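Local coordinates for protein racemase, putative (Roseobacter denitrificans, PDB 3TCS) that probably acts as a magnesium-dependent enzyme of the mandelate racemase and muconate lactonizing enzyme family, binding magnesium and D-alanine in its barrel domain, at residues Tyr354-Asp358 with Gly359-Val363. Sequence-based numbering, arbitrary orientation.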
loop_
_atom_site.group_PDB
_atom_site.type_symbol
_atom_site.label_atom_id
_atom_site.label_comp_id
_atom_site.label_asym_id
_atom_site.label_seq_id
_atom_site.Cartn_x
_atom_site.Cartn_y
_atom_site.Cartn_z
ATOM N N TYR B 354 -10.831 17.677 23.269
ATOM C CA TYR B 354 -9.754 18.563 22.848
ATOM C C TYR B 354 -9.696 19.988 23.390
ATOM O O TYR B 354 -9.156 20.877 22.733
ATOM C CB TYR B 354 -9.723 18.597 21.318
ATOM C CG TYR B 354 -9.566 17.222 20.700
ATOM C CD1 TYR B 354 -8.547 16.368 21.114
ATOM C CD2 TYR B 354 -10.437 16.775 19.702
ATOM C CE1 TYR B 354 -8.392 15.099 20.552
ATOM C CE2 TYR B 354 -10.289 15.506 19.133
ATOM C CZ TYR B 354 -9.262 14.678 19.565
ATOM O OH TYR B 354 -9.089 13.437 18.995
ATOM N N GLU B 355 -10.244 20.213 24.579
ATOM C CA GLU B 355 -10.186 21.544 25.172
ATOM C C GLU B 355 -8.728 21.771 25.568
ATOM O O GLU B 355 -8.110 20.905 26.190
ATOM C CB GLU B 355 -11.077 21.626 26.415
ATOM C CG GLU B 355 -12.565 21.490 26.135
ATOM C CD GLU B 355 -13.406 21.621 27.394
ATOM O OE1 GLU B 355 -13.341 22.686 28.041
ATOM O OE2 GLU B 355 -14.127 20.658 27.739
ATOM N N ILE B 356 -8.179 22.927 25.209
ATOM C CA ILE B 356 -6.790 23.234 25.535
ATOM C C ILE B 356 -6.660 24.063 26.808
ATOM O O ILE B 356 -7.394 25.032 27.007
ATOM C CB ILE B 356 -6.101 23.996 24.376
ATOM C CG1 ILE B 356 -6.017 23.098 23.137
ATOM C CG2 ILE B 356 -4.693 24.434 24.787
ATOM C CD1 ILE B 356 -5.080 21.919 23.299
ATOM N N GLU B 357 -5.722 23.669 27.665
ATOM C CA GLU B 357 -5.461 24.367 28.920
ATOM C C GLU B 357 -4.034 24.904 28.843
ATOM O O GLU B 357 -3.074 24.142 28.947
ATOM C CB GLU B 357 -5.579 23.400 30.110
ATOM C CG GLU B 357 -6.841 22.545 30.106
ATOM C CD GLU B 357 -6.928 21.606 31.302
ATOM O OE1 GLU B 357 -7.541 20.528 31.153
ATOM O OE2 GLU B 357 -6.401 21.945 32.390
ATOM N N ASP B 358 -3.904 26.210 28.644
ATOM C CA ASP B 358 -2.596 26.850 28.544
ATOM C C ASP B 358 -1.625 26.053 27.668
ATOM O O ASP B 358 -0.562 25.632 28.121
ATOM C CB ASP B 358 -2.004 27.052 29.941
ATOM C CG ASP B 358 -0.741 27.896 29.920
ATOM O OD1 ASP B 358 -0.735 28.954 29.250
ATOM O OD2 ASP B 358 0.244 27.503 30.582
ATOM N N GLY B 359 -2.011 25.836 26.415
ATOM C CA GLY B 359 -1.159 25.118 25.481
ATOM C C GLY B 359 -1.026 23.623 25.695
ATOM O O GLY B 359 -0.212 22.974 25.044
ATOM N N HIS B 360 -1.823 23.071 26.603
ATOM C CA HIS B 360 -1.776 21.643 26.880
ATOM C C HIS B 360 -3.119 20.965 26.664
ATOM O O HIS B 360 -4.170 21.555 26.921
ATOM C CB HIS B 360 -1.340 21.385 28.328
ATOM C CG HIS B 360 0.099 21.695 28.595
ATOM N ND1 HIS B 360 0.602 22.978 28.580
ATOM C CD2 HIS B 360 1.148 20.884 28.876
ATOM C CE1 HIS B 360 1.897 22.944 28.839
ATOM N NE2 HIS B 360 2.254 21.684 29.022
ATOM N N ALA B 361 -3.070 19.723 26.189
ATOM C CA ALA B 361 -4.269 18.921 25.986
ATOM C C ALA B 361 -4.271 17.985 27.192
ATOM O O ALA B 361 -3.252 17.864 27.878
ATOM C CB ALA B 361 -4.169 18.129 24.693
ATOM N N ARG B 362 -5.386 17.316 27.462
ATOM C CA ARG B 362 -5.428 16.444 28.627
ATOM C C ARG B 362 -6.006 15.056 28.420
ATOM O O ARG B 362 -7.045 14.888 27.785
ATOM C CB ARG B 362 -6.211 17.123 29.759
ATOM C CG ARG B 362 -6.347 16.279 31.023
ATOM C CD ARG B 362 -7.419 16.834 31.964
ATOM N NE ARG B 362 -7.052 18.106 32.585
ATOM C CZ ARG B 362 -6.197 18.237 33.597
ATOM N NH1 ARG B 362 -5.600 17.170 34.118
ATOM N NH2 ARG B 362 -5.942 19.442 34.096
ATOM N N VAL B 363 -5.310 14.064 28.960
ATOM C CA VAL B 363 -5.787 12.686 28.926
ATOM C C VAL B 363 -6.390 12.517 30.312
ATOM O O VAL B 363 -5.697 12.691 31.321
ATOM C CB VAL B 363 -4.639 11.666 28.766
ATOM C CG1 VAL B 363 -5.174 10.253 28.997
ATOM C CG2 VAL B 363 -4.033 11.776 27.379
HETATM O O HOH W 1 -7.537 18.068 25.852
#
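With CG anti to the carbonyl carbon (chi1 -49°) and the chain extended beyond it, E357 reaches across to R362, whose CG lies anti to the backbone N and whose chain bends at chi3 (-69°) to present its guanidinium side-on. The two meet across a type I' beta turn from E357 to H360, whose ends form a single antiparallel hydrogen-bonded pair and which leads into strand 360-363, antiparallel to strand 132-139 in the barrel domain. NE of R362 donates to OE1 of E357 at 2.9 Å, and NH2 of R362 to OE2 of E357 at 3.1 Å. Both oxygens are approached on their syn sides, but the carboxylate and guanidinium planes are twisted 39° apart, making the two-pronged salt bridge somewhat skewed. A leucine in place of R362 would probably leave the E357 carboxylate without its charged mate and free to swing away from the strand. At the turn, E357 N donates almost straight to H360 O (2.7 Å), while H360 N returns a bond to E357 O from above its carbonyl plane. I356 packs against the second arm: its CG2 lies 3.4 Å from G359 N, and its CD1 rests 4.1 Å from A361 CB, with F163 and F334 also against the isoleucine. Farther from the turn, one water bridges the two arms, donating to E355 O and accepting from R362 N. The imidazole of H360 turns its edge to the turn, where ND1 donates to D358 O at 2.9 Å from above the carbonyl plane, the oxygen lying in the ring plane.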